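PDB 6UAV: Glyco_hydro_cc domain-containing protein from Pseudomonas viridiflava, which probably hydrolyses internal linkages of beta-1,3-glucans, as a family GH128 endo-beta-1,3-glucanase. Local coordinates for residues Pro85-Gln90 and Trp123-Gly128; Met93-Ala98 and Val133-Ala138; Gln206-Val211 and Gly250-Ser255. One frame throughout, in Å; residues are numbered along the deposited sequence.

Contact 1 (Pro85-Gln90 and Trp123-Gly128)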
loop_
_atom_site.group_PDB
_atom_site.type_symbol
_atom_site.label_atom_id
_atom_site.label_comp_id
_atom_site.label_asym_id
_atom_site.label_seq_id
_atom_site.Cartn_x
_atom_site.Cartn_y
_atom_site.Cartn_z
ATOM N N PRO A 85 -7.468 1.522 -9.333
ATOM C CA PRO A 85 -8.688 1.571 -10.118
ATOM C C PRO A 85 -8.476 1.808 -11.597
ATOM O O PRO A 85 -9.294 1.369 -12.413
ATOM C CB PRO A 85 -9.463 2.747 -9.510
ATOM C CG PRO A 85 -8.378 3.621 -8.871
ATOM C CD PRO A 85 -7.335 2.643 -8.364
ATOM N N ASN A 86 -7.403 2.521 -11.947
ATOM C CA ASN A 86 -7.119 2.853 -13.361
ATOM C C ASN A 86 -6.331 1.729 -14.037
ATOM O O ASN A 86 -5.811 1.992 -15.103
ATOM C CB ASN A 86 -6.461 4.215 -13.464
ATOM C CG ASN A 86 -5.130 4.347 -12.749
ATOM O OD1 ASN A 86 -4.959 3.746 -11.680
ATOM N ND2 ASN A 86 -4.257 5.188 -13.312
ATOM N N LEU A 87 -6.178 0.567 -13.419
ATOM C CA LEU A 87 -5.523 -0.569 -14.110
ATOM C C LEU A 87 -6.645 -1.578 -14.385
ATOM O O LEU A 87 -7.327 -2.012 -13.431
ATOM C CB LEU A 87 -4.441 -1.199 -13.236
ATOM C CG LEU A 87 -3.059 -0.526 -13.275
ATOM C CD1 LEU A 87 -2.410 -0.675 -14.649
ATOM C CD2 LEU A 87 -3.102 0.914 -12.792
ATOM N N VAL A 88 -6.776 -1.996 -15.628
ATOM C CA VAL A 88 -7.883 -2.926 -15.983
ATOM C C VAL A 88 -7.669 -4.293 -15.328
ATOM O O VAL A 88 -8.698 -4.980 -15.029
ATOM C CB VAL A 88 -7.953 -3.036 -17.496
ATOM C CG1 VAL A 88 -8.974 -4.080 -17.859
ATOM C CG2 VAL A 88 -8.247 -1.682 -18.139
ATOM N N ASP A 89 -6.418 -4.690 -15.075
ATOM C CA ASP A 89 -6.150 -6.016 -14.475
ATOM C C ASP A 89 -6.208 -5.934 -12.949
ATOM O O ASP A 89 -5.968 -6.969 -12.285
ATOM C CB ASP A 89 -4.791 -6.565 -14.934
ATOM C CG ASP A 89 -3.649 -5.812 -14.309
ATOM O OD1 ASP A 89 -3.539 -4.594 -14.548
ATOM O OD2 ASP A 89 -2.929 -6.431 -13.528
ATOM N N GLN A 90 -6.462 -4.770 -12.370
ATOM C CA GLN A 90 -6.563 -4.621 -10.905
ATOM C C GLN A 90 -8.018 -4.211 -10.567
ATOM O O GLN A 90 -8.949 -4.812 -11.137
ATOM C CB GLN A 90 -5.535 -3.618 -10.448
ATOM C CG GLN A 90 -4.098 -4.057 -10.727
ATOM C CD GLN A 90 -3.727 -5.270 -9.929
ATOM O OE1 GLN A 90 -4.228 -5.502 -8.848
ATOM N NE2 GLN A 90 -2.792 -6.050 -10.448
ATOM N N TRP A 123 0.434 4.453 -12.653
ATOM C CA TRP A 123 0.229 4.775 -14.075
ATOM C C TRP A 123 -0.568 3.656 -14.666
ATOM O O TRP A 123 -0.193 2.517 -14.403
ATOM C CB TRP A 123 1.553 4.984 -14.815
ATOM C CG TRP A 123 1.308 5.765 -16.064
ATOM C CD1 TRP A 123 1.090 5.331 -17.327
ATOM C CD2 TRP A 123 1.125 7.178 -16.072
ATOM N NE1 TRP A 123 0.794 6.397 -18.131
ATOM C CE2 TRP A 123 0.809 7.547 -17.382
ATOM C CE3 TRP A 123 1.274 8.143 -15.071
ATOM C CZ2 TRP A 123 0.628 8.875 -17.746
ATOM C CZ3 TRP A 123 1.139 9.455 -15.441
ATOM C CH2 TRP A 123 0.750 9.800 -16.730
ATOM N N GLY A 124 -1.637 3.978 -15.404
ATOM C CA GLY A 124 -2.712 3.027 -15.655
ATOM C C GLY A 124 -2.854 2.634 -17.099
ATOM O O GLY A 124 -2.072 3.101 -17.971
ATOM N N THR A 125 -3.836 1.775 -17.281
ATOM C CA THR A 125 -4.208 1.149 -18.577
ATOM C C THR A 125 -5.663 1.443 -18.920
ATOM O O THR A 125 -6.063 1.239 -20.086
ATOM C CB THR A 125 -3.896 -0.341 -18.561
ATOM O OG1 THR A 125 -4.659 -0.874 -17.487
ATOM C CG2 THR A 125 -2.413 -0.597 -18.391
ATOM N N MET A 126 -6.490 1.859 -17.977
ATOM C CA MET A 126 -7.904 2.158 -18.271
ATOM C C MET A 126 -7.971 3.274 -19.324
ATOM O O MET A 126 -7.284 4.294 -19.212
ATOM C CB MET A 126 -8.648 2.618 -17.003
ATOM C CG MET A 126 -10.118 3.007 -17.230
ATOM S SD MET A 126 -10.826 3.394 -15.631
ATOM C CE MET A 126 -11.131 1.759 -15.010
ATOM N N THR A 127 -8.745 3.065 -20.385
ATOM C CA THR A 127 -8.910 4.062 -21.456
ATOM C C THR A 127 -9.116 5.467 -20.896
ATOM O O THR A 127 -10.075 5.680 -20.128
ATOM C CB THR A 127 -10.109 3.738 -22.359
ATOM O OG1 THR A 127 -9.925 2.395 -22.783
ATOM C CG2 THR A 127 -10.155 4.680 -23.533
ATOM N N GLY A 128 -8.288 6.417 -21.350
ATOM C CA GLY A 128 -8.369 7.830 -20.923
ATOM C C GLY A 128 -7.783 8.089 -19.550
ATOM O O GLY A 128 -7.564 9.315 -19.230
HETATM O O HOH W 1 -3.975 -3.499 -16.816
#

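Contact 2 (Met93-Ala98 and Val133-Ala138)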
loop_
_atom_site.group_PDB
_atom_site.type_symbol
_atom_site.label_atom_id
_atom_site.label_comp_id
_atom_site.label_asym_id
_atom_site.label_seq_id
_atom_site.Cartn_x
_atom_site.Cartn_y
_atom_site.Cartn_z
ATOM N N MET A 93 -11.855 0.230 -11.805
ATOM C CA MET A 93 -13.084 1.006 -11.439
ATOM C C MET A 93 -13.008 2.342 -12.167
ATOM O O MET A 93 -12.035 3.085 -11.989
ATOM C CB MET A 93 -13.170 1.205 -9.932
ATOM C CG MET A 93 -13.517 -0.126 -9.234
ATOM S SD MET A 93 -13.583 0.088 -7.479
ATOM C CE MET A 93 -15.170 0.902 -7.300
ATOM N N THR A 94 -14.032 2.678 -12.917
ATOM C CA THR A 94 -14.116 4.029 -13.500
ATOM C C THR A 94 -14.249 5.056 -12.394
ATOM O O THR A 94 -14.596 4.742 -11.246
ATOM C CB THR A 94 -15.298 4.135 -14.455
ATOM O OG1 THR A 94 -16.471 3.960 -13.655
ATOM C CG2 THR A 94 -15.241 3.116 -15.586
ATOM N N PRO A 95 -13.961 6.340 -12.688
ATOM C CA PRO A 95 -14.213 7.391 -11.685
ATOM C C PRO A 95 -15.644 7.349 -11.117
ATOM O O PRO A 95 -15.812 7.498 -9.882
ATOM C CB PRO A 95 -13.881 8.670 -12.480
ATOM C CG PRO A 95 -12.749 8.200 -13.417
ATOM C CD PRO A 95 -13.236 6.826 -13.861
ATOM N N GLN A 96 -16.630 7.143 -11.976
ATOM C CA GLN A 96 -18.027 7.068 -11.495
ATOM C C GLN A 96 -18.200 5.851 -10.587
ATOM O O GLN A 96 -18.933 5.947 -9.557
ATOM C CB GLN A 96 -19.005 7.099 -12.653
ATOM C CG GLN A 96 -19.088 8.482 -13.302
ATOM C CD GLN A 96 -19.817 9.543 -12.519
ATOM O OE1 GLN A 96 -20.396 9.263 -11.471
ATOM N NE2 GLN A 96 -19.786 10.782 -13.015
ATOM N N ALA A 97 -17.640 4.702 -10.981
ATOM C CA ALA A 97 -17.854 3.474 -10.176
ATOM C C ALA A 97 -17.251 3.714 -8.804
ATOM O O ALA A 97 -17.864 3.358 -7.759
ATOM C CB ALA A 97 -17.311 2.266 -10.892
ATOM N N ALA A 98 -16.100 4.395 -8.713
ATOM C CA ALA A 98 -15.485 4.634 -7.402
ATOM C C ALA A 98 -16.320 5.637 -6.625
ATOM O O ALA A 98 -16.502 5.474 -5.407
ATOM C CB ALA A 98 -14.027 5.037 -7.542
ATOM N N VAL A 133 -3.732 11.481 -12.247
ATOM C CA VAL A 133 -4.288 12.835 -12.051
ATOM C C VAL A 133 -5.604 12.912 -12.795
ATOM O O VAL A 133 -6.570 13.484 -12.287
ATOM C CB VAL A 133 -3.297 13.962 -12.435
ATOM C CG1 VAL A 133 -3.981 15.321 -12.453
ATOM C CG2 VAL A 133 -2.168 14.019 -11.436
ATOM N N ALA A 134 -5.664 12.387 -14.008
ATOM C CA ALA A 134 -6.926 12.438 -14.770
ATOM C C ALA A 134 -7.945 11.592 -14.026
ATOM O O ALA A 134 -9.107 12.023 -13.906
ATOM C CB ALA A 134 -6.740 11.912 -16.167
ATOM N N TRP A 135 -7.569 10.422 -13.553
ATOM C CA TRP A 135 -8.536 9.545 -12.846
ATOM C C TRP A 135 -9.016 10.249 -11.573
ATOM O O TRP A 135 -10.247 10.317 -11.346
ATOM C CB TRP A 135 -7.944 8.129 -12.658
ATOM C CG TRP A 135 -8.946 7.130 -12.140
ATOM C CD1 TRP A 135 -9.645 6.241 -12.885
ATOM C CD2 TRP A 135 -9.482 7.070 -10.818
ATOM N NE1 TRP A 135 -10.529 5.553 -12.088
ATOM C CE2 TRP A 135 -10.462 6.053 -10.798
ATOM C CE3 TRP A 135 -9.188 7.741 -9.612
ATOM C CZ2 TRP A 135 -11.209 5.740 -9.672
ATOM C CZ3 TRP A 135 -9.893 7.406 -8.475
ATOM C CH2 TRP A 135 -10.888 6.418 -8.510
ATOM N N LEU A 136 -8.118 10.765 -10.762
ATOM C CA LEU A 136 -8.510 11.397 -9.485
ATOM C C LEU A 136 -9.321 12.657 -9.724
ATOM O O LEU A 136 -10.290 12.858 -8.973
ATOM C CB LEU A 136 -7.288 11.708 -8.628
ATOM C CG LEU A 136 -6.596 10.522 -7.932
ATOM C CD1 LEU A 136 -5.241 10.957 -7.419
ATOM C CD2 LEU A 136 -7.455 9.970 -6.817
ATOM N N ASP A 137 -8.978 13.497 -10.701
ATOM C CA ASP A 137 -9.801 14.675 -11.032
ATOM C C ASP A 137 -11.239 14.225 -11.295
ATOM O O ASP A 137 -12.200 14.860 -10.770
ATOM C CB ASP A 137 -9.241 15.448 -12.205
ATOM C CG ASP A 137 -8.023 16.293 -11.900
ATOM O OD1 ASP A 137 -7.665 16.417 -10.664
ATOM O OD2 ASP A 137 -7.480 16.852 -12.883
ATOM N N ALA A 138 -11.385 13.202 -12.121
ATOM C CA ALA A 138 -12.715 12.737 -12.540
ATOM C C ALA A 138 -13.469 12.163 -11.343
ATOM O O ALA A 138 -14.695 12.393 -11.244
ATOM C CB ALA A 138 -12.570 11.729 -13.628
#

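Contact 3 (Gln206-Val211 and Gly250-Ser255)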
loop_
_atom_site.group_PDB
_atom_site.type_symbol
_atom_site.label_atom_id
_atom_site.label_comp_id
_atom_site.label_asym_id
_atom_site.label_seq_id
_atom_site.Cartn_x
_atom_site.Cartn_y
_atom_site.Cartn_z
ATOM N N GLN A 206 18.654 1.054 -4.963
ATOM C CA GLN A 206 17.391 1.776 -5.205
ATOM C C GLN A 206 16.494 1.671 -3.956
ATOM O O GLN A 206 15.865 2.695 -3.599
ATOM C CB GLN A 206 16.703 1.236 -6.447
ATOM C CG GLN A 206 17.217 1.909 -7.703
ATOM C CD GLN A 206 16.911 3.396 -7.682
ATOM O OE1 GLN A 206 15.732 3.777 -7.773
ATOM N NE2 GLN A 206 17.960 4.228 -7.534
ATOM N N MET A 207 16.513 0.547 -3.241
ATOM C CA MET A 207 15.785 0.437 -1.949
ATOM C C MET A 207 16.313 1.490 -0.991
ATOM O O MET A 207 15.502 2.194 -0.360
ATOM C CB MET A 207 15.941 -0.963 -1.328
ATOM C CG MET A 207 15.406 -1.021 0.082
ATOM S SD MET A 207 15.666 -2.642 0.792
ATOM C CE MET A 207 14.274 -3.489 0.040
ATOM N N ALA A 208 17.613 1.639 -0.868
ATOM C CA ALA A 208 18.142 2.637 0.094
ATOM C C ALA A 208 17.672 4.049 -0.319
ATOM O O ALA A 208 17.264 4.842 0.536
ATOM C CB ALA A 208 19.656 2.513 0.186
ATOM N N GLU A 209 17.814 4.390 -1.596
ATOM C CA GLU A 209 17.431 5.737 -2.096
ATOM C C GLU A 209 15.939 5.977 -1.808
ATOM O O GLU A 209 15.599 6.993 -1.220
ATOM C CB GLU A 209 17.696 5.867 -3.597
ATOM C CG GLU A 209 19.069 6.407 -3.832
ATOM C CD GLU A 209 19.374 7.009 -5.192
ATOM O OE1 GLU A 209 18.442 7.133 -6.038
ATOM O OE2 GLU A 209 20.567 7.306 -5.386
ATOM N N MET A 210 15.093 5.039 -2.207
ATOM C CA MET A 210 13.627 5.213 -2.083
ATOM C C MET A 210 13.251 5.242 -0.603
ATOM O O MET A 210 12.452 6.097 -0.245
ATOM C CB MET A 210 12.894 4.109 -2.816
ATOM C CG MET A 210 13.236 4.099 -4.265
ATOM S SD MET A 210 12.487 2.678 -5.235
ATOM C CE MET A 210 11.003 3.580 -5.560
ATOM N N VAL A 211 13.784 4.341 0.206
ATOM C CA VAL A 211 13.411 4.306 1.646
ATOM C C VAL A 211 13.867 5.607 2.302
ATOM O O VAL A 211 13.083 6.207 3.127
ATOM C CB VAL A 211 13.999 3.058 2.362
ATOM C CG1 VAL A 211 13.917 3.194 3.892
ATOM C CG2 VAL A 211 13.271 1.833 1.900
ATOM N N GLY A 250 16.168 -8.519 2.315
ATOM C CA GLY A 250 15.277 -8.399 3.480
ATOM C C GLY A 250 16.035 -7.900 4.690
ATOM O O GLY A 250 15.570 -7.007 5.365
ATOM N N GLN A 251 17.200 -8.501 4.973
ATOM C CA GLN A 251 18.027 -8.046 6.106
ATOM C C GLN A 251 18.297 -6.548 5.867
ATOM O O GLN A 251 18.266 -5.738 6.830
ATOM C CB GLN A 251 19.289 -8.920 6.206
ATOM C CG GLN A 251 20.055 -8.730 7.492
ATOM C CD GLN A 251 19.599 -9.686 8.575
ATOM O OE1 GLN A 251 19.004 -9.287 9.583
ATOM N NE2 GLN A 251 19.878 -10.975 8.379
ATOM N N TYR A 252 18.648 -6.178 4.644
ATOM C CA TYR A 252 19.071 -4.795 4.329
ATOM C C TYR A 252 17.902 -3.840 4.611
ATOM O O TYR A 252 18.049 -2.856 5.383
ATOM C CB TYR A 252 19.586 -4.717 2.897
ATOM C CG TYR A 252 20.151 -3.378 2.509
ATOM C CD1 TYR A 252 21.319 -2.920 3.094
ATOM C CD2 TYR A 252 19.616 -2.625 1.490
ATOM C CE1 TYR A 252 21.914 -1.726 2.709
ATOM C CE2 TYR A 252 20.202 -1.438 1.084
ATOM C CZ TYR A 252 21.340 -0.960 1.708
ATOM O OH TYR A 252 21.935 0.237 1.372
ATOM N N TYR A 253 16.738 -4.169 4.081
ATOM C CA TYR A 253 15.490 -3.384 4.314
ATOM C C TYR A 253 15.265 -3.093 5.795
ATOM O O TYR A 253 14.974 -1.914 6.190
ATOM C CB TYR A 253 14.291 -4.108 3.733
ATOM C CG TYR A 253 12.980 -3.360 3.747
ATOM C CD1 TYR A 253 12.824 -2.114 3.168
ATOM C CD2 TYR A 253 11.830 -3.938 4.276
ATOM C CE1 TYR A 253 11.611 -1.437 3.140
ATOM C CE2 TYR A 253 10.600 -3.297 4.226
ATOM C CZ TYR A 253 10.469 -2.046 3.634
ATOM O OH TYR A 253 9.310 -1.345 3.574
ATOM N N LEU A 254 15.371 -4.125 6.617
ATOM C CA LEU A 254 15.029 -3.996 8.051
ATOM C C LEU A 254 16.062 -3.162 8.780
ATOM O O LEU A 254 15.709 -2.594 9.877
ATOM C CB LEU A 254 14.850 -5.397 8.667
ATOM C CG LEU A 254 13.844 -6.303 7.962
ATOM C CD1 LEU A 254 13.789 -7.660 8.652
ATOM C CD2 LEU A 254 12.471 -5.704 7.901
ATOM N N SER A 255 17.272 -3.071 8.249
ATOM C CA SER A 255 18.429 -2.372 8.875
ATOM C C SER A 255 18.430 -0.891 8.541
ATOM O O SER A 255 19.173 -0.151 9.206
ATOM C CB SER A 255 19.744 -2.941 8.345
ATOM O OG SER A 255 20.075 -2.334 7.052
#

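Contact 1 (Pro85-Gln90 and Trp123-Gly128)
The first torsion of Thr125 (59°) sets OG1 between its own backbone N and carbonyl carbon. There Thr125 OG1 accepts from Val88 N at 3.0 Å, in an almost straight bond. Met126 has CG anti to the backbone N, stays extended at chi2 and bends at chi3 (-79°). That bend brings Met126 CE within 3.2 Å of Pro85 O. The main grip is on Asn86 O. Thr125 N donates to Asn86 O at 2.9 Å, in the carbonyl plane. Met126 N donates to Asn86 O at 3.0 Å from above that plane, with 168° at the hydrogen. Two bonds thus hold one buried carbonyl. Gly124, with no side chain, lets its CA come to 3.3 Å from Asn86 O as a CA-H...O contact. Leu87 crosses Thr125 at about a right angle. Its CD1 meets Thr125 OG1 and CG2, while its CD2 lies against Gly124 CA. Asn86 ND2 donates to Asn122 O and Tyr129 O, the residues flanking 123-128. On the outer side a water donates to Asp89 OD1 at 2.6 Å and also hydrogen-bonds Thr125 OG1. The two loops follow neighbouring strands 78-81 and 115-121. They meet at the C-terminal end of the TIM barrel, the end that carries the active site in enzymes of this fold.

Contact 2 (Met93-Ala98 and Val133-Ala138)
Pro95 is the bump of this contact. Its ring drops into a notch on helix 132-146 with two walls, the indole of Trp135 and the methyl of Ala138. Pro95 CG sits over the five-membered ring of Trp135, 3.8 Å from its centroid and 18° off the normal, a CH-pi contact. On the other wall, Pro95 CB meets Ala138 CB at 3.5 Å, and Pro95 CG lies as near to the same methyl. Trp135 is placed for this by its first torsion (-171°), with CG anti to the backbone N, so that the indole reaches across to segment 93-98.

Helices 95-112 and 132-146 are successive outer helices of the TIM barrel, and the chain between them passes through strand 115-121. At this junction the start of one helix faces the early turns of the next. Thr94 is the N-cap of helix 95-112: Thr94 OG1 accepts from Ala97 N at 3.0 Å. This begins the turn that presents Pro95 and Ala98 to the indole.

Ala98 takes the rim rather than the face. Ala98 CB lies near the ring plane, 3.6 Å from Trp135 CH2. Farther round the same edge, Trp135 NE1 donates to Met93 O at 2.9 Å. Met93 O lies close to the indole plane and the donor lies in the carbonyl plane, so the bond satisfies a buried N-H and fixes the rotation of the ring. Outside the two segments, Pro85 and Phe139 also pack on the indole, and Tyr129 meets it edge-to-face.

Contact 3 (Gln206-Val211 and Gly250-Ser255)
Met207, Tyr253 and Tyr252 bury the most surface here. The first bond of the Met207 side chain points toward helix 248-255. The side chain runs extended through chi1 and chi2 and then bends at chi3 (-81°). The sulfur ends beside the root of Tyr253, with Met207 SD 3.6 Å from Tyr253 CB. The bend turns the methyl along the ring base, so that Met207 CE lies 3.7 Å from Tyr253 CD1. The two side chains cross at about a right angle. Met207 SD also reaches Tyr252, at 4.0 Å from Tyr252 CD2. The sulfur therefore makes Met-aromatic contacts with both tyrosines, oblique to each ring.

Both helices belong to the outer layer of the TIM barrel. Helix 200-216 follows strand 180-185, and helix 248-255 follows the last strand, 220-225. The short segments run nearly parallel, their axes 10.4 Å apart at closest approach and 23° from alignment. Met207 bridges most of this gap, its sulfur reaching as far as Tyr253 CA.

Tyr253 has CG anti to its backbone N, which aims the ring inward between the helices and the barrel wall. Val211, one turn on from Met207, meets the edge of this ring. Val211 CG2 lies in the ring plane, 3.9 Å from Tyr253 CE1. The phenol end goes deeper: Tyr253 OH hydrogen-bonds to Gly7 O in strand 6-9, and the ring also meets Trp225. The contact thus reaches the seam where the last strand joins the first.

Tyr252 has the same first torsion but spans the outer side of the interface. Its ring tip touches Ala208, with Tyr252 OH 3.4 Å from Ala208 CB. Lys204, a turn earlier on helix 200-216, makes a cation-pi contact with the Tyr252 ring.

In the fold
From the N terminus, the chain first reaches 85-90, in the loop after strand 78-81, and then 93-98 at the start of helix 95-112. It returns through strand 115-121 to 123-128, closing contact 1, and then to 133-138, closing contact 2. The segments alternate, so these two contacts cross. They touch: Pro85 O and Met93 N form a probable backbone hydrogen bond. Contact 1 joins the loops after strands 78-81 and 115-121, and contact 2 the starts of the helices that follow them. Contact 3 follows in series, closing from 206-211 to 250-255 near the C terminus. It lies across the chain's centre from contact 2, about 33 Å between centres, and joins the last two barrel helices.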